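Local structure of CMP/dCMP-type deaminase domain-containing protein (Aspergillus oryzae RIB40, 7DRY) at residues 20-25 / 52-57; 104-109 / 139-144; 24-29 / 173-178. The protein probably catalyses the zinc-dependent hydrolytic deamination of a phosphorylated pyrimidine intermediate in riboflavin biosynthesis, as a Rib2-type enzyme of the cytidine deaminase fold. All blocks are in the same frame, centred on the assembly; numbering follows the deposited sequence.

Interaction 1 of 3, residues 20-25 / 52-57; sequences PPRPTN and YTMELA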
loop_
_atom_site.group_PDB
_atom_site.type_symbol
_atom_site.label_atom_id
_atom_site.label_comp_id
_atom_site.label_asym_id
_atom_site.label_seq_id
_atom_site.Cartn_x
_atom_site.Cartn_y
_atom_site.Cartn_z
ATOM N N PRO A 20 -0.926 0.397 15.935
ATOM C CA PRO A 20 -1.657 0.811 17.135
ATOM C C PRO A 20 -2.967 1.476 16.755
ATOM O O PRO A 20 -2.990 2.374 15.898
ATOM C CB PRO A 20 -0.705 1.826 17.789
ATOM C CG PRO A 20 0.127 2.343 16.658
ATOM C CD PRO A 20 0.309 1.172 15.731
ATOM N N PRO A 21 -4.083 1.044 17.338
ATOM C CA PRO A 21 -5.350 1.745 17.088
ATOM C C PRO A 21 -5.300 3.138 17.694
ATOM O O PRO A 21 -4.938 3.311 18.859
ATOM C CB PRO A 21 -6.393 0.864 17.787
ATOM C CG PRO A 21 -5.733 -0.485 17.914
ATOM C CD PRO A 21 -4.279 -0.182 18.126
ATOM N N ARG A 22 -5.633 4.130 16.886
ATOM C CA ARG A 22 -5.679 5.521 17.300
ATOM C C ARG A 22 -6.972 6.130 16.785
ATOM O O ARG A 22 -7.563 5.630 15.821
ATOM C CB ARG A 22 -4.480 6.296 16.733
ATOM C CG ARG A 22 -3.125 5.823 17.241
ATOM C CD ARG A 22 -2.815 6.404 18.613
ATOM N NE ARG A 22 -1.467 6.066 19.062
ATOM C CZ ARG A 22 -1.171 5.014 19.821
ATOM N NH1 ARG A 22 0.085 4.786 20.182
ATOM N NH2 ARG A 22 -2.132 4.189 20.219
ATOM N N PRO A 23 -7.446 7.208 17.410
ATOM C CA PRO A 23 -8.705 7.818 16.955
ATOM C C PRO A 23 -8.666 8.331 15.531
ATOM O O PRO A 23 -9.727 8.491 14.918
ATOM C CB PRO A 23 -8.926 8.965 17.954
ATOM C CG PRO A 23 -8.130 8.583 19.152
ATOM C CD PRO A 23 -6.936 7.841 18.640
ATOM N N THR A 24 -7.486 8.599 14.974
ATOM C CA THR A 24 -7.409 9.283 13.690
ATOM C C THR A 24 -6.528 8.576 12.667
ATOM O O THR A 24 -6.213 9.172 11.632
ATOM C CB THR A 24 -6.905 10.714 13.879
ATOM O OG1 THR A 24 -5.526 10.669 14.258
ATOM C CG2 THR A 24 -7.702 11.420 14.966
ATOM N N ASN A 25 -6.094 7.355 12.928
ATOM C CA ASN A 25 -5.283 6.650 11.949
ATOM C C ASN A 25 -6.114 5.612 11.201
ATOM O O ASN A 25 -7.262 5.320 11.542
ATOM C CB ASN A 25 -4.012 6.058 12.576
ATOM C CG ASN A 25 -4.281 4.846 13.456
ATOM O OD1 ASN A 25 -5.425 4.550 13.813
ATOM N ND2 ASN A 25 -3.211 4.141 13.824
ATOM N N TYR A 52 3.517 -1.413 7.736
ATOM C CA TYR A 52 2.171 -1.155 8.224
ATOM C C TYR A 52 2.094 0.236 8.842
ATOM O O TYR A 52 3.111 0.846 9.182
ATOM C CB TYR A 52 1.712 -2.231 9.221
ATOM C CG TYR A 52 2.608 -2.407 10.421
ATOM C CD1 TYR A 52 3.665 -3.308 10.407
ATOM C CD2 TYR A 52 2.377 -1.688 11.584
ATOM C CE1 TYR A 52 4.472 -3.467 11.523
ATOM C CE2 TYR A 52 3.182 -1.837 12.696
ATOM C CZ TYR A 52 4.233 -2.734 12.650
ATOM O OH TYR A 52 5.033 -2.898 13.767
ATOM N N THR A 53 0.865 0.733 8.978
ATOM C CA THR A 53 0.651 2.088 9.474
ATOM C C THR A 53 1.315 2.271 10.836
ATOM O O THR A 53 1.115 1.471 11.752
ATOM C CB THR A 53 -0.852 2.313 9.626
ATOM O OG1 THR A 53 -1.486 2.174 8.349
ATOM C CG2 THR A 53 -1.142 3.701 10.204
ATOM N N MET A 54 2.096 3.337 10.975
ATOM C CA MET A 54 2.696 3.736 12.245
ATOM C C MET A 54 3.703 2.728 12.769
ATOM O O MET A 54 4.051 2.749 13.954
ATOM C CB MET A 54 1.656 4.133 13.300
ATOM C CG MET A 54 1.008 5.470 12.948
ATOM S SD MET A 54 -0.350 5.907 14.033
ATOM C CE MET A 54 -0.717 7.567 13.464
ATOM N N GLU A 55 4.191 1.850 11.893
ATOM C CA GLU A 55 5.336 1.018 12.234
ATOM C C GLU A 55 6.533 1.893 12.551
ATOM O O GLU A 55 7.254 1.652 13.523
ATOM C CB GLU A 55 5.638 0.107 11.045
ATOM C CG GLU A 55 6.800 -0.866 11.234
ATOM C CD GLU A 55 7.025 -1.711 9.995
ATOM O OE1 GLU A 55 6.507 -1.336 8.925
ATOM O OE2 GLU A 55 7.708 -2.750 10.101
ATOM N N LEU A 56 6.759 2.917 11.743
ATOM C CA LEU A 56 7.819 3.876 11.995
ATOM C C LEU A 56 7.245 5.088 12.717
ATOM O O LEU A 56 6.085 5.459 12.515
ATOM C CB LEU A 56 8.468 4.289 10.671
ATOM C CG LEU A 56 8.913 3.050 9.885
ATOM C CD1 LEU A 56 9.518 3.426 8.550
ATOM C CD2 LEU A 56 9.889 2.195 10.711
ATOM N N ALA A 57 8.077 5.700 13.564
ATOM C CA ALA A 57 7.650 6.805 14.418
ATOM C C ALA A 57 6.930 7.890 13.631
ATOM O O ALA A 57 7.263 8.172 12.477
ATOM C CB ALA A 57 8.870 7.420 15.105
#

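Interaction 2 of 3, residues 104-109 / 139-144; sequences KRLSGN and TFVGGS. With SO4 (sulfate ion), chain C.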
loop_
_atom_site.group_PDB
_atom_site.type_symbol
_atom_site.label_atom_id
_atom_site.label_comp_id
_atom_site.label_asym_id
_atom_site.label_seq_id
_atom_site.Cartn_x
_atom_site.Cartn_y
_atom_site.Cartn_z
ATOM N N LYS A 104 -3.898 12.216 -1.429
ATOM C CA LYS A 104 -3.984 13.443 -0.657
ATOM C C LYS A 104 -3.958 13.041 0.809
ATOM O O LYS A 104 -4.502 11.996 1.176
ATOM C CB LYS A 104 -5.288 14.189 -0.971
ATOM C CG LYS A 104 -5.418 15.537 -0.291
ATOM C CD LYS A 104 -6.278 16.492 -1.108
ATOM C CE LYS A 104 -6.788 17.643 -0.256
ATOM N NZ LYS A 104 -8.174 17.395 0.230
ATOM N N ARG A 105 -3.308 13.853 1.638
ATOM C CA ARG A 105 -3.241 13.593 3.069
ATOM C C ARG A 105 -3.635 14.845 3.835
ATOM O O ARG A 105 -3.443 15.965 3.359
ATOM C CB ARG A 105 -1.840 13.121 3.497
ATOM C CG ARG A 105 -1.523 11.719 3.022
ATOM C CD ARG A 105 -0.175 11.214 3.538
ATOM N NE ARG A 105 -0.138 11.174 4.997
ATOM C CZ ARG A 105 0.820 10.589 5.707
ATOM N NH1 ARG A 105 0.761 10.620 7.035
ATOM N NH2 ARG A 105 1.834 9.986 5.100
ATOM N N LEU A 106 -4.200 14.640 5.029
ATOM C CA LEU A 106 -4.582 15.772 5.868
ATOM C C LEU A 106 -3.356 16.477 6.426
ATOM O O LEU A 106 -3.331 17.708 6.532
ATOM C CB LEU A 106 -5.495 15.306 6.998
ATOM C CG LEU A 106 -6.940 15.111 6.553
ATOM C CD1 LEU A 106 -7.785 14.520 7.666
ATOM C CD2 LEU A 106 -7.493 16.439 6.101
ATOM N N SER A 107 -2.340 15.711 6.803
ATOM C CA SER A 107 -1.062 16.278 7.187
ATOM C C SER A 107 -0.335 16.794 5.947
ATOM O O SER A 107 -0.796 16.645 4.810
ATOM C CB SER A 107 -0.239 15.229 7.929
ATOM O OG SER A 107 0.161 14.193 7.047
ATOM N N GLY A 108 0.816 17.416 6.167
ATOM C CA GLY A 108 1.610 17.880 5.054
ATOM C C GLY A 108 2.491 16.830 4.425
ATOM O O GLY A 108 3.314 17.151 3.565
ATOM N N ASN A 109 2.337 15.573 4.826
ATOM C CA ASN A 109 3.223 14.525 4.345
ATOM C C ASN A 109 2.869 14.124 2.918
ATOM O O ASN A 109 1.704 14.147 2.511
ATOM C CB ASN A 109 3.154 13.308 5.264
ATOM C CG ASN A 109 3.669 13.608 6.654
ATOM O OD1 ASN A 109 4.871 13.787 6.858
ATOM N ND2 ASN A 109 2.763 13.668 7.623
ATOM N N THR A 139 -7.303 7.377 4.694
ATOM C CA THR A 139 -7.368 8.751 5.169
ATOM C C THR A 139 -8.835 9.112 5.304
ATOM O O THR A 139 -9.710 8.435 4.760
ATOM C CB THR A 139 -6.796 9.748 4.154
ATOM O OG1 THR A 139 -7.603 9.728 2.969
ATOM C CG2 THR A 139 -5.346 9.458 3.813
ATOM N N PHE A 140 -9.097 10.204 6.018
ATOM C CA PHE A 140 -10.463 10.699 6.091
ATOM C C PHE A 140 -10.906 11.388 4.808
ATOM O O PHE A 140 -12.104 11.640 4.648
ATOM C CB PHE A 140 -10.613 11.668 7.266
ATOM C CG PHE A 140 -10.589 11.005 8.618
ATOM C CD1 PHE A 140 -11.616 10.161 9.017
ATOM C CD2 PHE A 140 -9.550 11.246 9.500
ATOM C CE1 PHE A 140 -11.599 9.567 10.273
ATOM C CE2 PHE A 140 -9.517 10.645 10.752
ATOM C CZ PHE A 140 -10.548 9.811 11.143
ATOM N N VAL A 141 -9.987 11.698 3.889
ATOM C CA VAL A 141 -10.386 12.468 2.713
ATOM C C VAL A 141 -11.279 11.634 1.799
ATOM O O VAL A 141 -12.204 12.159 1.168
ATOM C CB VAL A 141 -9.169 13.078 1.984
ATOM C CG1 VAL A 141 -8.287 13.857 2.962
ATOM C CG2 VAL A 141 -8.380 12.040 1.184
ATOM N N GLY A 142 -11.042 10.325 1.735
ATOM C CA GLY A 142 -11.833 9.459 0.881
ATOM C C GLY A 142 -11.593 9.742 -0.593
ATOM O O GLY A 142 -10.762 10.561 -0.981
ATOM N N GLY A 143 -12.337 9.028 -1.427
ATOM C CA GLY A 143 -12.323 9.272 -2.855
ATOM C C GLY A 143 -11.427 8.329 -3.635
ATOM O O GLY A 143 -10.995 7.275 -3.165
ATOM N N SER A 144 -11.144 8.741 -4.874
ATOM C CA SER A 144 -10.439 7.911 -5.842
ATOM C C SER A 144 -9.241 8.618 -6.463
ATOM O O SER A 144 -8.717 8.143 -7.480
ATOM C CB SER A 144 -11.407 7.466 -6.947
ATOM O OG SER A 144 -10.717 6.885 -8.040
HETATM S S SO4 C . -3.104 11.869 7.325
HETATM O O1 SO4 C . -2.880 10.417 7.252
HETATM O O2 SO4 C . -3.326 12.213 8.726
HETATM O O3 SO4 C . -1.927 12.567 6.842
HETATM O O4 SO4 C . -4.265 12.135 6.494
#

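Interaction 3 of 3, residues 24-29 / 173-178; sequences TNFRVG and AGHENR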
loop_
_atom_site.group_PDB
_atom_site.type_symbol
_atom_site.label_atom_id
_atom_site.label_comp_id
_atom_site.label_asym_id
_atom_site.label_seq_id
_atom_site.Cartn_x
_atom_site.Cartn_y
_atom_site.Cartn_z
ATOM N N THR A 24 -7.486 8.599 14.974
ATOM C CA THR A 24 -7.409 9.283 13.690
ATOM C C THR A 24 -6.528 8.576 12.667
ATOM O O THR A 24 -6.213 9.172 11.632
ATOM C CB THR A 24 -6.905 10.714 13.879
ATOM O OG1 THR A 24 -5.526 10.669 14.258
ATOM C CG2 THR A 24 -7.702 11.420 14.966
ATOM N N ASN A 25 -6.094 7.355 12.928
ATOM C CA ASN A 25 -5.283 6.650 11.949
ATOM C C ASN A 25 -6.114 5.612 11.201
ATOM O O ASN A 25 -7.262 5.320 11.542
ATOM C CB ASN A 25 -4.012 6.058 12.576
ATOM C CG ASN A 25 -4.281 4.846 13.456
ATOM O OD1 ASN A 25 -5.425 4.550 13.813
ATOM N ND2 ASN A 25 -3.211 4.141 13.824
ATOM N N PHE A 26 -5.533 5.099 10.128
ATOM C CA PHE A 26 -6.138 4.040 9.330
ATOM C C PHE A 26 -5.126 2.910 9.284
ATOM O O PHE A 26 -4.054 3.054 8.690
ATOM C CB PHE A 26 -6.482 4.552 7.930
ATOM C CG PHE A 26 -7.712 5.416 7.899
ATOM C CD1 PHE A 26 -7.662 6.737 8.319
ATOM C CD2 PHE A 26 -8.921 4.899 7.470
ATOM C CE1 PHE A 26 -8.807 7.534 8.308
ATOM C CE2 PHE A 26 -10.069 5.685 7.452
ATOM C CZ PHE A 26 -10.010 7.002 7.868
ATOM N N ARG A 27 -5.466 1.803 9.935
ATOM C CA ARG A 27 -4.545 0.690 10.128
ATOM C C ARG A 27 -4.513 -0.158 8.867
ATOM O O ARG A 27 -5.491 -0.843 8.547
ATOM C CB ARG A 27 -4.981 -0.127 11.336
ATOM C CG ARG A 27 -4.936 0.689 12.607
ATOM C CD ARG A 27 -5.728 0.022 13.693
ATOM N NE ARG A 27 -5.008 -1.081 14.318
ATOM C CZ ARG A 27 -5.515 -2.301 14.503
ATOM N NH1 ARG A 27 -6.737 -2.599 14.073
ATOM N NH2 ARG A 27 -4.800 -3.213 15.133
ATOM N N VAL A 28 -3.386 -0.099 8.157
ATOM C CA VAL A 28 -3.230 -0.666 6.827
ATOM C C VAL A 28 -1.922 -1.449 6.808
ATOM O O VAL A 28 -0.993 -1.153 7.566
ATOM C CB VAL A 28 -3.253 0.475 5.773
ATOM C CG1 VAL A 28 -2.946 -0.024 4.367
ATOM C CG2 VAL A 28 -4.601 1.174 5.775
ATOM N N GLY A 29 -1.867 -2.474 5.959
ATOM C CA GLY A 29 -0.649 -3.240 5.757
ATOM C C GLY A 29 -0.319 -3.313 4.279
ATOM O O GLY A 29 -1.204 -3.284 3.422
ATOM N N ALA A 173 -10.297 0.639 13.623
ATOM C CA ALA A 173 -10.504 0.061 14.949
ATOM C C ALA A 173 -10.390 1.089 16.067
ATOM O O ALA A 173 -11.052 0.952 17.102
ATOM C CB ALA A 173 -9.458 -1.028 15.181
ATOM N N GLY A 174 -9.543 2.098 15.897
ATOM C CA GLY A 174 -9.365 3.083 16.942
ATOM C C GLY A 174 -10.346 4.232 16.935
ATOM O O GLY A 174 -10.274 5.098 17.814
ATOM N N HIS A 175 -11.275 4.261 15.983
ATOM C CA HIS A 175 -12.172 5.398 15.820
ATOM C C HIS A 175 -13.381 5.293 16.735
ATOM O O HIS A 175 -13.856 4.200 17.052
ATOM C CB HIS A 175 -12.667 5.486 14.381
ATOM C CG HIS A 175 -11.582 5.747 13.387
ATOM N ND1 HIS A 175 -11.842 6.135 12.092
ATOM C CD2 HIS A 175 -10.235 5.673 13.498
ATOM C CE1 HIS A 175 -10.699 6.282 11.443
ATOM N NE2 HIS A 175 -9.709 6.005 12.272
ATOM N N GLU A 176 -13.904 6.464 17.107
ATOM C CA GLU A 176 -15.038 6.549 18.022
ATOM C C GLU A 176 -16.250 5.788 17.496
ATOM O O GLU A 176 -16.843 4.971 18.212
ATOM C CB GLU A 176 -15.389 8.017 18.250
ATOM C CG GLU A 176 -14.343 8.779 19.035
ATOM C CD GLU A 176 -14.645 8.800 20.518
ATOM O OE1 GLU A 176 -13.854 9.396 21.280
ATOM O OE2 GLU A 176 -15.675 8.219 20.919
ATOM N N ASN A 177 -16.657 6.060 16.262
ATOM C CA ASN A 177 -17.865 5.411 15.760
ATOM C C ASN A 177 -17.519 4.491 14.604
ATOM O O ASN A 177 -18.018 4.648 13.485
ATOM C CB ASN A 177 -18.946 6.432 15.413
ATOM C CG ASN A 177 -19.168 7.428 16.529
ATOM O OD1 ASN A 177 -19.683 7.078 17.595
ATOM N ND2 ASN A 177 -18.778 8.675 16.297
ATOM N N ARG A 178 -16.669 3.511 14.902
ATOM C CA ARG A 178 -16.078 2.686 13.860
ATOM C C ARG A 178 -17.136 1.900 13.096
ATOM O O ARG A 178 -17.078 1.813 11.868
ATOM C CB ARG A 178 -15.042 1.751 14.479
ATOM C CG ARG A 178 -15.533 1.066 15.732
ATOM C CD ARG A 178 -14.392 0.429 16.505
ATOM N NE ARG A 178 -14.885 -0.186 17.733
ATOM C CZ ARG A 178 -14.115 -0.547 18.753
ATOM N NH1 ARG A 178 -12.805 -0.349 18.705
ATOM N NH2 ARG A 178 -14.660 -1.097 19.829
HETATM O O HOH W 1 -7.865 2.916 13.716
#

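Interaction 1 of 3, residues 20-25 / 52-57
M54 holds the third position of a type II beta turn from Y52 to E55, at the end of strand 46-52, and from there it meets P20 and N25 in the loop that leads to strand 29-36. The assignment rests on the backbone: phi is positive at M54 (65°), and E55 N donates to Y52 O at 3.1 Å. Beyond CG the M54 chain is extended, and its sulfur and methyl lie beside N25. N25 ND2 points a weak hydrogen bond at M54 SD over 3.4 Å, while M54 CE touches N25 CB at 3.7 Å. Nearer the turn, M54 CB packs against the P20 ring, with P20 CD at 4.1 Å. T53 contributes its methyl CG2, 4.2 Å from N25 ND2. The amide is fixed within its own loop. N25 ND2 reaches P20 O at 2.7 Å, nearly along the C=O axis (173°) and in the amide plane, and N25 OD1 accepts from R22 N at 3.1 Å, with the donor lying above the amide plane. The two bonds within 20-25, ND2 to P20 O the shorter and straighter, thus set the amide rotation, whereas the thioether adds a soft, weakly polar contact between the loops.

Interaction 2 of 3, residues 104-109 / 139-144
L106 lays its branched end against F140 and V141, and its close contacts with 139-144 are apolar. Its chi1 (-80°) sets CG beside the backbone N, anti to the carbonyl carbon, and chi2 (174°) carries CD1 to F140 CB at 4.0 Å, at the edge of the phenyl ring and near its plane; the two side chains cross at about a right angle. L106 CG lies 4.0 Å from V141 CG1, and here the two side chains run antiparallel alongside one another. The second methyl of V141, CG2, sits near the backbone oxygen of K104, which T139 CG2 also approaches at 3.8 Å. T139 OG1 accepts from V141 N at 3.2 Å, forming an ST turn.

In the deaminase fold these two loops follow the neighbouring parallel strands 91-97 and 127-132. They come together beside the zinc site, where the T139 side chain touches those of the zinc ligands H61 and C102. A sulfate, probably from the crystallisation liquor, occupies the 104-109 side of this region and is also hydrogen-bonded to H61 NE2 and N59 ND2. Four donors of 104-109 converge on its O3. S107 OG is the nearest, at 2.7 Å, and S107 N also donates. R105 bends at chi3 (60°), which sets NE 2.9 Å from O3 in the guanidinium plane. R105 NH1 adds a weak bond to O3 and is also hydrogen-bonded to N59 O, and NH2 to Q64 OE1 on helix 62-73. L106 N donates instead to sulfate O4 at 2.9 Å. S107 OG, placed between its backbone N and carbonyl carbon, simultaneously accepts from N109 ND2 at 2.7 Å, while N109 CB lies over the centre of one face of the R105 guanidinium.

Interaction 3 of 3, residues 24-29 / 173-178
H175 reaches from 173-178 toward N25 and F26, and its ring makes most of the contact. From CB the torsion chi1 (-64°) sets CG beside the backbone N, anti to the carbonyl carbon, and the ring beyond is directed at the loop 24-29. On one branch, CD2 lies 3.2 Å from P23 O, just ahead of that loop. On the other, ND1 is hydrogen-bonded to E181 OE2 on helix 178-187. CE1 then comes over one face of the F26 ring, offset toward the rim, with F26 CZ 3.7 Å away. This is an edge-to-face pair: the planes stand at 89°, the centroids are 5.0 Å apart, and H175 supplies the edge. At the tip, NE2 donates to N25 O at 2.6 Å with an N-H...O angle of 153°, the donor tilted somewhat from the carbonyl plane. NE2 is therefore protonated in this geometry, and the carboxylate at ND1 would favour a proton there too, so the ring may carry positive charge.

Two smaller contacts lie beside the histidine, toward A173. A water lies 2.9 Å from both N25 OD1 and G174 N, accepting from the latter and probably donating to the former. R27 NH1 passes 3.3 Å from A173 CB, its guanidinium being held by S19 O at NE and V170 O at NH1.

The histidine thus pins the loop joining helices 164-171 and 178-187 to the loop leading into strand 29-36 of the cytidine deaminase fold, with the F26 side chain about 6 Å from that of the zinc ligand H61.

Interactions 1 and 3 share T24 and N25, and their centres lie 8 Å apart. They are joined by T53 OG1, which is 2.7 Å from F26 O and 3.0 Å from V28 N, both probable hydrogen bonds. Interaction 2, nested in sequence inside the loop closed by interaction 3, has its centre 14 Å from that of interaction 3 and 15 Å from that of interaction 1. F140 bridges the gap: F140 CZ lies 3.5 Å from H175 CE1, and F140 CE2 3.7 Å from T24 O. Interaction 2 lies beside the metal site, with the T139 side chain about 5 Å from the zinc ion, while interactions 1 and 3 come within about 8 Å of it through T53 and F26.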